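Local coordinates for inositol 2-dehydrogenase/D-chiro-inositol 3-dehydrogenase (Lactobacillus casei, PDB 4MIY), which uses NAD to oxidise myo-inositol and D-chiro-inositol to 2-keto-myo-inositol and 1-keto-D-chiro-inositol, respectively, at residues D19-V24 and T284-F289; E138-G143 and G247-P252; E167-D172 and D210-T215; A201-E206 and H229-Y234; A314-R319 and V327-A332. All coordinates share one frame; numbering follows the deposited sequence.

Interaction 1 (D19-V24 and T284-F289); sequences DRLTNV and TEVQEF
Leu-21 and Val-286 make the close part of this helix-to-helix contact, with CD2 of Leu-21 lying 3.8 Å from CG1 of Val-286. Their side chains cross at about a right angle, one branch of each doing the touching. The CB of Val-286 is directed toward helix 12-24. Its CG1 stands anti to the backbone N (chi1 176°) and goes to Leu-21, while CG2 turns to Arg-20. A short branched valine suits the place, since it offers a methyl to each of two neighbours, and leucine is long enough to bring a methyl over from a backbone position that does not face the partner.

The Arg-20 side is looser. CD of Arg-20 stays 4.4 Å from CG2 of Val-286, so the aliphatic part of the arginine merely borders the valine. Its NE is hydrogen-bonded to His-17, one turn back on its own helix, and Glu-285 OE2 is too distant from NE, at 6.1 Å, for a salt bridge.

Beyond the pair, Leu-21 also rests on Ile-290 and on Ala-28 and Val-30 of strand 28-34, and Val-286 on Leu-25. Helix 12-24 of the NAD-binding Rossmann fold is thereby packed against helix 279-294, with strand 28-34 beneath the leucine.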
# COMPACT_ATOMS: atom_id res chain seq x y z
N ASP A 19 22.18 28.97 -1.48
CA ASP A 19 21.39 28.60 -2.63
C ASP A 19 19.89 28.80 -2.37
O ASP A 19 19.17 29.30 -3.19
CB ASP A 19 21.68 27.15 -3.00
CG ASP A 19 20.99 26.73 -4.24
OD1 ASP A 19 21.19 27.39 -5.24
OD2 ASP A 19 20.23 25.78 -4.20
N ARG A 20 19.45 28.39 -1.20
CA ARG A 20 18.08 28.57 -0.78
C ARG A 20 17.69 30.04 -0.79
O ARG A 20 16.71 30.40 -1.37
CB ARG A 20 17.82 27.94 0.60
CG ARG A 20 17.42 26.47 0.51
CD ARG A 20 17.09 25.80 1.80
NE ARG A 20 18.24 25.36 2.53
CZ ARG A 20 18.85 24.20 2.36
NH1 ARG A 20 18.44 23.33 1.47
NH2 ARG A 20 19.87 23.91 3.09
N LEU A 21 18.51 30.86 -0.18
CA LEU A 21 18.22 32.27 -0.05
C LEU A 21 18.32 33.01 -1.36
O LEU A 21 17.67 33.98 -1.55
CB LEU A 21 19.11 32.91 0.99
CG LEU A 21 18.94 32.33 2.38
CD1 LEU A 21 20.06 32.72 3.18
CD2 LEU A 21 17.69 32.80 3.04
N THR A 22 19.12 32.49 -2.26
CA THR A 22 19.42 33.18 -3.51
C THR A 22 18.56 32.74 -4.66
O THR A 22 18.15 33.52 -5.49
CB THR A 22 20.89 32.93 -3.88
OG1 THR A 22 21.69 33.38 -2.79
CG2 THR A 22 21.28 33.65 -5.11
N ASN A 23 18.33 31.45 -4.72
CA ASN A 23 17.75 30.89 -5.87
C ASN A 23 16.36 30.35 -5.63
O ASN A 23 15.52 30.43 -6.48
CB ASN A 23 18.69 29.82 -6.42
CG ASN A 23 19.96 30.41 -6.98
OD1 ASN A 23 19.92 31.42 -7.61
ND2 ASN A 23 21.06 29.79 -6.72
N VAL A 24 16.13 29.79 -4.47
CA VAL A 24 14.92 29.00 -4.25
C VAL A 24 13.77 29.79 -3.61
O VAL A 24 12.67 29.74 -4.06
CB VAL A 24 15.24 27.77 -3.41
CG1 VAL A 24 14.01 26.91 -3.17
CG2 VAL A 24 16.34 26.94 -4.07
N THR A 284 10.96 25.05 3.65
CA THR A 284 9.90 25.58 4.49
C THR A 284 10.41 26.27 5.76
O THR A 284 9.94 27.31 6.12
CB THR A 284 8.89 24.49 4.83
OG1 THR A 284 8.31 24.01 3.62
CG2 THR A 284 7.79 25.02 5.69
N GLU A 285 11.39 25.66 6.37
CA GLU A 285 12.01 26.17 7.56
C GLU A 285 12.67 27.52 7.37
O GLU A 285 12.44 28.42 8.10
CB GLU A 285 13.01 25.13 8.00
CG GLU A 285 14.12 25.58 8.81
CD GLU A 285 15.20 24.51 9.03
OE1 GLU A 285 15.21 23.99 10.11
OE2 GLU A 285 16.02 24.27 8.16
N VAL A 286 13.45 27.65 6.33
CA VAL A 286 14.13 28.88 6.04
C VAL A 286 13.19 29.96 5.54
O VAL A 286 13.33 31.11 5.88
CB VAL A 286 15.28 28.63 5.06
CG1 VAL A 286 15.92 29.91 4.69
CG2 VAL A 286 16.27 27.73 5.68
N GLN A 287 12.18 29.60 4.77
CA GLN A 287 11.24 30.58 4.33
C GLN A 287 10.48 31.16 5.49
O GLN A 287 10.20 32.33 5.50
CB GLN A 287 10.26 30.00 3.33
CG GLN A 287 9.34 31.03 2.71
CD GLN A 287 10.06 31.98 1.80
OE1 GLN A 287 10.44 31.65 0.71
NE2 GLN A 287 10.21 33.19 2.25
N GLU A 288 10.14 30.34 6.46
CA GLU A 288 9.44 30.84 7.62
C GLU A 288 10.31 31.82 8.44
O GLU A 288 9.85 32.84 8.87
CB GLU A 288 8.98 29.70 8.52
CG GLU A 288 8.11 30.14 9.66
CD GLU A 288 7.85 29.04 10.64
OE1 GLU A 288 8.73 28.75 11.43
OE2 GLU A 288 6.79 28.46 10.58
N PHE A 289 11.57 31.50 8.62
CA PHE A 289 12.48 32.38 9.32
C PHE A 289 12.56 33.74 8.62
O PHE A 289 12.40 34.75 9.22
CB PHE A 289 13.86 31.72 9.44
CG PHE A 289 14.90 32.59 10.10
CD1 PHE A 289 14.95 32.74 11.45
CD2 PHE A 289 15.80 33.27 9.35
CE1 PHE A 289 15.88 33.57 12.02
CE2 PHE A 289 16.73 34.07 9.94
CZ PHE A 289 16.75 34.22 11.25

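Interaction 2 (E138-G143 and G247-P252); sequences EKLDTG and GELQLP
Leu-140, toward the C-terminal part of helix 131-141, and Leu-249, in strand 248-250, form the closest CA pair across the contact at 7.4 Å, and the extended strand directs the leucine side chain at the helix. Leu-249 supplies the whole of the strand's side of the contact, CD1 chiefly on Leu-140 and CD2 on Lys-139. CD1 reaches the helix backbone itself, 3.6 Å from the N of Leu-140, and lies 4.0 Å from CB of the same residue. CD2 meets CG of Lys-139 at 3.7 Å, the two side chains crossing at about a right angle. A forked leucine fits here because it can touch both residues.

Lys-139 contributes only the root of its chain. CG is anti to the backbone N (chi1 -163°), and the bend at chi2 (65°) then carries the outer chain away from the strand, so that methylenes face the leucine while the amine leaves this apolar patch. Leu-140 points past the contact and lays its side chain on Val-242.

Thr-142 folds back onto the helix. The O of Lys-139 accepts both the N and OG1 of Thr-142, the hydroxyl bond being 2.7 Å and in the carbonyl plane. Gly-143 then turns off with positive phi (88°), a conformation that glycine adopts readily.

Ile-145 fills in beside both leucines. Strand 248-250 is an outermost strand of the chain's mixed sheet, bonded on one flank to strand 237-244. A strand of a second subunit pairs antiparallel with it, continuing the sheet across the interface, where Leu-249 also packs on Leu-260 of that subunit.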
# COMPACT_ATOMS: atom_id res chain seq x y z
N GLU A 138 -0.40 16.73 13.58
CA GLU A 138 -1.70 17.34 13.57
C GLU A 138 -2.83 16.37 13.74
O GLU A 138 -3.70 16.60 14.51
CB GLU A 138 -1.87 18.19 12.32
CG GLU A 138 -0.97 19.40 12.34
CD GLU A 138 -1.10 20.25 11.09
OE1 GLU A 138 -2.15 20.15 10.44
OE2 GLU A 138 -0.16 21.01 10.78
N LYS A 139 -2.79 15.24 13.06
CA LYS A 139 -3.77 14.21 13.26
C LYS A 139 -3.77 13.67 14.68
O LYS A 139 -4.80 13.45 15.23
CB LYS A 139 -3.56 13.08 12.25
CG LYS A 139 -4.70 12.13 12.05
CD LYS A 139 -5.89 12.79 11.47
CE LYS A 139 -6.89 11.81 11.00
NZ LYS A 139 -8.19 12.45 10.78
N LEU A 140 -2.61 13.45 15.25
CA LEU A 140 -2.49 12.98 16.61
C LEU A 140 -3.17 13.95 17.58
O LEU A 140 -3.90 13.55 18.43
CB LEU A 140 -1.02 12.83 16.96
CG LEU A 140 -0.71 12.47 18.41
CD1 LEU A 140 -1.29 11.13 18.73
CD2 LEU A 140 0.77 12.50 18.66
N ASP A 141 -2.98 15.22 17.34
CA ASP A 141 -3.52 16.25 18.20
C ASP A 141 -5.03 16.40 18.15
O ASP A 141 -5.60 17.02 19.00
CB ASP A 141 -2.82 17.57 17.93
CG ASP A 141 -1.38 17.60 18.40
OD1 ASP A 141 -0.99 16.72 19.15
OD2 ASP A 141 -0.67 18.50 18.00
N THR A 142 -5.68 15.83 17.14
CA THR A 142 -7.14 15.79 17.12
C THR A 142 -7.75 14.88 18.18
O THR A 142 -8.92 14.95 18.43
CB THR A 142 -7.70 15.36 15.76
OG1 THR A 142 -7.38 14.00 15.50
CG2 THR A 142 -7.15 16.23 14.67
N GLY A 143 -6.95 14.00 18.72
CA GLY A 143 -7.43 13.02 19.66
C GLY A 143 -7.97 11.72 19.11
O GLY A 143 -8.42 10.90 19.85
N GLY A 247 -6.11 3.66 18.63
CA GLY A 247 -5.68 3.43 17.28
C GLY A 247 -4.22 3.73 17.11
O GLY A 247 -3.53 3.95 18.05
N GLU A 248 -3.77 3.73 15.86
CA GLU A 248 -2.39 4.03 15.53
C GLU A 248 -2.28 5.01 14.35
O GLU A 248 -3.14 5.08 13.53
CB GLU A 248 -1.60 2.75 15.17
CG GLU A 248 -1.60 1.65 16.18
CD GLU A 248 -0.74 0.44 15.78
OE1 GLU A 248 -0.25 0.42 14.67
OE2 GLU A 248 -0.59 -0.45 16.60
N LEU A 249 -1.17 5.73 14.32
CA LEU A 249 -0.83 6.59 13.20
C LEU A 249 0.57 6.33 12.73
O LEU A 249 1.43 6.19 13.51
CB LEU A 249 -0.94 8.08 13.58
CG LEU A 249 -2.34 8.64 13.79
CD1 LEU A 249 -2.38 9.89 14.68
CD2 LEU A 249 -2.99 8.91 12.47
N GLN A 250 0.77 6.26 11.43
CA GLN A 250 2.12 6.14 10.92
C GLN A 250 2.35 6.95 9.65
O GLN A 250 1.45 7.27 8.94
CB GLN A 250 2.55 4.69 10.76
CG GLN A 250 1.97 3.96 9.62
CD GLN A 250 2.46 2.49 9.55
OE1 GLN A 250 2.31 1.74 10.48
NE2 GLN A 250 3.08 2.13 8.47
N LEU A 251 3.60 7.25 9.39
CA LEU A 251 3.95 7.94 8.17
C LEU A 251 3.69 7.07 6.97
O LEU A 251 3.90 5.90 7.02
CB LEU A 251 5.40 8.29 8.18
CG LEU A 251 5.78 9.43 9.08
CD1 LEU A 251 7.28 9.61 8.95
CD2 LEU A 251 5.12 10.70 8.65
N PRO A 252 3.22 7.67 5.88
CA PRO A 252 2.90 6.95 4.67
C PRO A 252 4.13 6.55 3.91
O PRO A 252 5.25 6.90 4.21
CB PRO A 252 2.14 7.98 3.86
CG PRO A 252 2.61 9.17 4.28
CD PRO A 252 2.88 9.07 5.73

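Interaction 3 (E167-D172 and D210-T215); sequences EMAITD and DPQLAT
The start of helix 168-185 lies against the first residue of strand 212-218, in the layer of helices on one face of the C-terminal domain's mixed sheet, and the two meet through Ala-169 and Gln-212. The methyl CB of Ala-169 points at the strand and comes within 3.4 Å of NE2 of Gln-212 and 3.9 Å of its CD, so the methyl lies over the flat face of the amide, near its nitrogen. Ala-169 brings no bulk beyond that methyl, which is all that lies between the helix backbone and the amide. The glutamine spans the space between the backbones because its chain is extended beyond CG (chi2 -172°).

In this alpha/beta layering a buried polar amide, rather than an aliphatic side chain, lies beneath the helix. Its two ends are satisfied elsewhere: NE2 donates to the O of His-209, and OE1 accepts from NE2 of Gln-321 on helix 304-323. Held at both ends, the amide has its flip and its tilt largely fixed, which suits glutamine to a place where donor and acceptor are both needed.

Ile-170 adds a looser touch, its CD1 lying 4.3 Å from OE1 of Gln-212. The branched side chain also spreads over Ile-194 of the neighbouring strand and over Ala-314 and Ala-317 of helix 304-323. At the strand's entrance a cis peptide bond precedes Pro-211, a residue that packs on Leu-149 of a third subunit.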
# COMPACT_ATOMS: atom_id res chain seq x y z
N GLU A 167 29.78 8.64 18.43
CA GLU A 167 29.10 9.75 19.04
C GLU A 167 28.19 10.47 18.05
O GLU A 167 27.19 11.00 18.42
CB GLU A 167 30.13 10.66 19.64
CG GLU A 167 30.92 10.02 20.81
CD GLU A 167 32.08 9.01 20.43
OE1 GLU A 167 32.55 8.90 19.30
OE2 GLU A 167 32.52 8.30 21.34
N MET A 168 28.57 10.47 16.80
CA MET A 168 27.78 11.07 15.75
C MET A 168 26.46 10.36 15.48
O MET A 168 25.57 10.94 14.96
CB MET A 168 28.58 11.19 14.48
CG MET A 168 29.58 12.33 14.54
SD MET A 168 30.98 12.24 13.46
CE MET A 168 30.24 12.47 11.91
N ALA A 169 26.37 9.12 15.90
CA ALA A 169 25.10 8.44 15.85
C ALA A 169 24.09 9.19 16.66
O ALA A 169 22.94 9.17 16.35
CB ALA A 169 25.23 7.02 16.35
N ILE A 170 24.54 9.84 17.71
CA ILE A 170 23.69 10.72 18.49
C ILE A 170 23.66 12.14 17.90
O ILE A 170 22.65 12.63 17.54
CB ILE A 170 24.12 10.79 19.99
CG1 ILE A 170 24.28 9.41 20.61
CG2 ILE A 170 23.17 11.63 20.80
CD1 ILE A 170 23.14 8.50 20.44
N THR A 171 24.82 12.76 17.79
CA THR A 171 24.84 14.16 17.53
C THR A 171 24.44 14.56 16.10
O THR A 171 24.02 15.66 15.90
CB THR A 171 26.22 14.78 17.89
OG1 THR A 171 27.23 14.16 17.11
CG2 THR A 171 26.52 14.58 19.29
N ASP A 172 24.60 13.67 15.15
CA ASP A 172 24.29 13.97 13.77
C ASP A 172 22.99 13.30 13.27
O ASP A 172 22.34 13.79 12.42
CB ASP A 172 25.45 13.62 12.85
CG ASP A 172 26.60 14.61 12.94
OD1 ASP A 172 26.45 15.63 13.62
OD2 ASP A 172 27.63 14.38 12.33
N ASP A 210 26.77 -0.04 15.22
CA ASP A 210 25.63 0.04 14.35
C ASP A 210 25.03 -1.34 14.17
O ASP A 210 25.70 -2.25 13.82
CB ASP A 210 26.05 0.59 13.00
CG ASP A 210 24.87 1.03 12.14
OD1 ASP A 210 24.03 1.78 12.63
OD2 ASP A 210 24.83 0.62 11.01
N PRO A 211 23.74 -1.46 14.40
CA PRO A 211 22.78 -0.42 14.75
C PRO A 211 22.79 -0.02 16.19
O PRO A 211 23.50 -0.59 16.94
CB PRO A 211 21.44 -1.06 14.35
CG PRO A 211 21.64 -2.40 14.42
CD PRO A 211 23.06 -2.67 14.01
N GLN A 212 22.00 0.98 16.54
CA GLN A 212 21.80 1.39 17.92
C GLN A 212 20.32 1.50 18.21
O GLN A 212 19.56 1.88 17.35
CB GLN A 212 22.50 2.71 18.25
CG GLN A 212 23.98 2.63 18.05
CD GLN A 212 24.75 3.81 18.52
OE1 GLN A 212 24.35 4.51 19.41
NE2 GLN A 212 25.87 4.02 17.92
N LEU A 213 19.91 1.12 19.40
CA LEU A 213 18.54 1.26 19.81
C LEU A 213 18.47 2.30 20.89
O LEU A 213 19.18 2.21 21.85
CB LEU A 213 18.04 -0.05 20.33
CG LEU A 213 17.97 -1.20 19.32
CD1 LEU A 213 17.71 -2.50 19.99
CD2 LEU A 213 16.90 -0.93 18.30
N ALA A 214 17.62 3.31 20.69
CA ALA A 214 17.43 4.37 21.66
C ALA A 214 16.05 4.30 22.25
O ALA A 214 15.10 4.30 21.53
CB ALA A 214 17.65 5.71 21.01
N THR A 215 15.97 4.20 23.56
CA THR A 215 14.72 4.22 24.25
C THR A 215 14.61 5.47 25.12
O THR A 215 15.46 5.73 25.93
CB THR A 215 14.51 2.99 25.13
OG1 THR A 215 14.58 1.81 24.33
CG2 THR A 215 13.21 3.03 25.78

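Interaction 4 (A201-E206 and H229-Y234); sequences AEVRNE and HVTAQY
Glu-202 lies against Thr-231 and Gln-233, with its methylenes doing much of the touching. CB of Glu-202 is 3.8 Å from OG1 of Thr-231 and 3.7 Å from NE2 of Gln-233. Farther out, OE2 of Glu-202 rests 3.7 Å from CD of Gln-233. Carboxylate and amide planes stand 47° apart, a packing contact in which no hydrogen bond is made. Both of these chains bend at chi2, and they cross obliquely. Val-203 touches more loosely: its CG2 meets OG1 of Thr-231 at 4.1 Å, the two side chains crossing at about a right angle.

The next shell holds these groups in place. NE2 of Gln-233 donates to the O of Thr-231 over 2.8 Å, from 56° above the carbonyl plane, and also to OD1 of Asn-159. The hydroxyl of Thr-231 is hydrogen-bonded to OD2 of Asp-210. Glu-202 also packs on Thr-246 of a third subunit.

Threonine suits this place by combining a hydroxyl for the aspartate with carbon for Glu-202 and Val-203. Since the amide N-H groups are engaged within the 229-234 loop and with Asn-159, the chemistry implies that the loops meet by van der Waals contact, while polar bonding shapes the second loop.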
# COMPACT_ATOMS: atom_id res chain seq x y z
N ALA A 201 28.12 -6.33 10.11
CA ALA A 201 29.33 -6.54 9.34
C ALA A 201 29.63 -5.44 8.37
O ALA A 201 30.70 -5.42 7.82
CB ALA A 201 29.27 -7.86 8.63
N GLU A 202 28.70 -4.52 8.17
CA GLU A 202 28.90 -3.45 7.22
C GLU A 202 29.67 -2.26 7.77
O GLU A 202 30.07 -1.41 7.04
CB GLU A 202 27.59 -2.95 6.60
CG GLU A 202 26.76 -3.97 5.89
CD GLU A 202 27.42 -4.58 4.70
OE1 GLU A 202 27.33 -5.80 4.55
OE2 GLU A 202 28.02 -3.85 3.94
N VAL A 203 29.91 -2.23 9.07
CA VAL A 203 30.61 -1.15 9.70
C VAL A 203 32.10 -1.19 9.38
O VAL A 203 32.71 -2.21 9.49
CB VAL A 203 30.40 -1.13 11.22
CG1 VAL A 203 31.24 -0.09 11.84
CG2 VAL A 203 28.96 -0.87 11.59
N ARG A 204 32.63 -0.06 8.97
CA ARG A 204 34.00 0.07 8.53
C ARG A 204 34.73 1.08 9.37
O ARG A 204 35.87 1.40 9.09
CB ARG A 204 34.03 0.55 7.09
CG ARG A 204 33.53 -0.42 6.08
CD ARG A 204 34.32 -1.68 6.16
NE ARG A 204 35.28 -1.89 5.09
CZ ARG A 204 36.51 -2.35 5.29
NH1 ARG A 204 36.92 -2.64 6.50
NH2 ARG A 204 37.34 -2.53 4.27
N ASN A 205 34.07 1.61 10.38
CA ASN A 205 34.57 2.72 11.13
C ASN A 205 34.94 2.38 12.55
O ASN A 205 34.13 1.84 13.27
CB ASN A 205 33.54 3.86 11.18
CG ASN A 205 33.33 4.52 9.84
OD1 ASN A 205 33.53 3.94 8.82
ND2 ASN A 205 32.91 5.74 9.87
N GLU A 206 36.13 2.75 12.96
CA GLU A 206 36.55 2.45 14.30
C GLU A 206 35.63 3.05 15.34
O GLU A 206 35.36 4.20 15.33
CB GLU A 206 38.00 2.90 14.55
CG GLU A 206 38.63 2.40 15.85
CD GLU A 206 40.07 2.89 16.09
OE1 GLU A 206 40.80 2.20 16.80
OE2 GLU A 206 40.39 3.98 15.61
N HIS A 229 20.15 3.09 12.31
CA HIS A 229 20.83 2.13 11.47
C HIS A 229 21.43 2.85 10.30
O HIS A 229 20.78 3.12 9.36
CB HIS A 229 19.87 1.04 10.99
CG HIS A 229 20.54 -0.13 10.35
ND1 HIS A 229 19.86 -1.11 9.68
CD2 HIS A 229 21.85 -0.47 10.28
CE1 HIS A 229 20.71 -2.00 9.23
NE2 HIS A 229 21.92 -1.65 9.59
N VAL A 230 22.73 3.11 10.37
CA VAL A 230 23.38 4.02 9.44
C VAL A 230 24.25 3.36 8.37
O VAL A 230 24.78 4.02 7.52
CB VAL A 230 24.17 5.14 10.18
CG1 VAL A 230 23.28 5.91 11.09
CG2 VAL A 230 25.34 4.58 10.92
N THR A 231 24.34 2.04 8.41
CA THR A 231 24.99 1.27 7.38
C THR A 231 24.03 0.27 6.72
O THR A 231 24.41 -0.78 6.30
CB THR A 231 26.25 0.50 7.90
OG1 THR A 231 25.86 -0.46 8.87
CG2 THR A 231 27.25 1.41 8.52
N ALA A 232 22.78 0.67 6.65
CA ALA A 232 21.70 -0.18 6.24
C ALA A 232 21.70 -0.63 4.79
O ALA A 232 20.98 -1.50 4.46
CB ALA A 232 20.39 0.51 6.55
N GLN A 233 22.49 0.04 3.97
CA GLN A 233 22.72 -0.24 2.56
C GLN A 233 21.58 0.12 1.58
O GLN A 233 21.80 0.68 0.57
CB GLN A 233 23.17 -1.69 2.32
CG GLN A 233 24.35 -2.15 3.15
CD GLN A 233 25.58 -1.31 2.94
OE1 GLN A 233 26.07 -1.20 1.86
NE2 GLN A 233 26.07 -0.73 3.99
N TYR A 234 20.35 -0.21 1.95
CA TYR A 234 19.28 -0.21 0.98
C TYR A 234 18.77 1.18 0.60
O TYR A 234 18.28 1.36 -0.45
CB TYR A 234 18.10 -1.10 1.44
CG TYR A 234 17.17 -0.49 2.46
CD1 TYR A 234 16.14 0.31 2.08
CD2 TYR A 234 17.32 -0.74 3.78
CE1 TYR A 234 15.30 0.86 2.98
CE2 TYR A 234 16.49 -0.19 4.70
CZ TYR A 234 15.47 0.59 4.30
OH TYR A 234 14.63 1.17 5.19

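Interaction 5 (A314-R319 and V327-A332); sequences AAAANR and VLINVA
Ala-316 presents its methyl to two residues of segment 327-332 at once, CB lying 3.7 Å from CG1 of Val-327 and 4.0 Å from CG1 of Ile-329. Val-327 faces the helix, Leu-328 points away, and Ile-329 reaches back to the alanine with CG1. Alanine suits the helix here: with no more than a methyl to accommodate, the CA atoms of Ala-316 and Val-327 approach to 5.8 Å.

Val-327 fits closely with each of its branches. CG1 stands anti to the backbone N (chi1 179°) and takes the alanine methyl, while CG2 rests 3.6 Å from the carbonyl O of Ala-316 and 4.0 Å from CG of Arg-319. The arginine, one turn further along the helix, crosses the valine at about a right angle; CG, itself anti to the backbone N, brings the first methylenes to it. Such a chain suits the exposed border of an apolar contact: carbon for the valine, charge toward the outside.

Ile-192 of strand 189-195 lies under Ala-316, and the backbone of Val-327 is hydrogen-bonded to that of Ile-192. After helix 304-323 the chain thus doubles back to add the short edge strand 327-328, antiparallel to strand 189-195, and the helix packs on the strand it leads into, an alpha/beta arrangement of the C-terminal domain.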
# COMPACT_ATOMS: atom_id res chain seq x y z
N ALA A 314 21.19 14.77 24.18
CA ALA A 314 22.30 14.21 23.46
C ALA A 314 23.45 13.84 24.38
O ALA A 314 24.09 12.86 24.22
CB ALA A 314 22.78 15.14 22.39
N ALA A 315 23.66 14.65 25.37
CA ALA A 315 24.71 14.38 26.31
C ALA A 315 24.36 13.17 27.19
O ALA A 315 25.19 12.37 27.48
CB ALA A 315 24.95 15.59 27.13
N ALA A 316 23.10 13.07 27.58
CA ALA A 316 22.63 11.90 28.30
C ALA A 316 22.80 10.63 27.46
O ALA A 316 23.17 9.61 27.95
CB ALA A 316 21.22 12.07 28.75
N ALA A 317 22.56 10.74 26.17
CA ALA A 317 22.69 9.63 25.29
C ALA A 317 24.15 9.25 25.08
O ALA A 317 24.48 8.09 25.03
CB ALA A 317 22.05 9.97 23.97
N ASN A 318 25.01 10.25 24.93
CA ASN A 318 26.44 9.97 24.85
C ASN A 318 26.96 9.27 26.14
O ASN A 318 27.76 8.38 26.08
CB ASN A 318 27.24 11.21 24.48
CG ASN A 318 27.05 11.64 23.03
OD1 ASN A 318 26.96 12.82 22.74
ND2 ASN A 318 27.04 10.69 22.12
N ARG A 319 26.40 9.63 27.26
CA ARG A 319 26.76 8.97 28.48
C ARG A 319 26.30 7.52 28.46
O ARG A 319 27.04 6.64 28.77
CB ARG A 319 26.16 9.71 29.66
CG ARG A 319 26.43 9.12 31.00
CD ARG A 319 26.17 10.11 32.15
NE ARG A 319 26.59 11.47 31.87
CZ ARG A 319 27.77 11.97 32.23
NH1 ARG A 319 28.64 11.23 32.90
NH2 ARG A 319 28.07 13.22 31.95
N VAL A 327 20.09 6.69 31.46
CA VAL A 327 20.44 7.97 32.03
C VAL A 327 19.21 8.88 32.21
O VAL A 327 18.49 9.10 31.29
CB VAL A 327 21.48 8.66 31.19
CG1 VAL A 327 21.83 10.00 31.76
CG2 VAL A 327 22.69 7.82 31.06
N LEU A 328 19.02 9.42 33.40
CA LEU A 328 17.90 10.27 33.66
C LEU A 328 18.06 11.64 33.07
O LEU A 328 19.13 12.12 32.92
CB LEU A 328 17.61 10.38 35.13
CG LEU A 328 17.27 9.09 35.85
CD1 LEU A 328 16.87 9.40 37.24
CD2 LEU A 328 16.19 8.33 35.22
N ILE A 329 16.93 12.23 32.72
CA ILE A 329 16.84 13.56 32.16
C ILE A 329 15.80 14.38 32.93
O ILE A 329 14.71 13.95 33.16
CB ILE A 329 16.39 13.52 30.69
CG1 ILE A 329 17.44 12.90 29.81
CG2 ILE A 329 16.11 14.90 30.19
CD1 ILE A 329 16.91 12.50 28.48
N ASN A 330 16.18 15.58 33.32
CA ASN A 330 15.30 16.44 34.07
C ASN A 330 15.43 17.81 33.52
O ASN A 330 16.34 18.50 33.83
CB ASN A 330 15.72 16.48 35.53
CG ASN A 330 14.81 17.27 36.36
OD1 ASN A 330 13.63 17.40 36.05
ND2 ASN A 330 15.32 17.79 37.45
N VAL A 331 14.52 18.21 32.69
CA VAL A 331 14.68 19.48 32.07
C VAL A 331 13.82 20.48 32.79
O VAL A 331 12.71 20.18 33.16
CB VAL A 331 14.30 19.41 30.63
CG1 VAL A 331 15.37 18.66 29.90
CG2 VAL A 331 13.00 18.72 30.50
N ALA A 332 14.38 21.67 32.99
CA ALA A 332 13.68 22.69 33.75
C ALA A 332 12.49 23.16 32.99
O ALA A 332 12.46 23.09 31.77
CB ALA A 332 14.56 23.83 34.09

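How the interactions relate
Interactions 3 and 4 are joined through Asp-210: its OD2 lies 2.6 Å from OG1 of Thr-231 and its OD1 2.9 Å from N of Val-230, so a residue just before strand 212-218 is tied to the 229-234 loop. Interaction 3 also touches interaction 5, where CG2 of Ile-170 is 3.7 Å from CB of Ala-317 as two helices pack on one sheet. Interaction 2 reaches that sheet at its other outermost strand, its centre 28 Å from that of interaction 5. Interaction 1 alone involves the Rossmann domain; the Arg-20 side chain is about 7 Å from bound NAD, whereas Ile-170 in interaction 3 is about 12 Å from it.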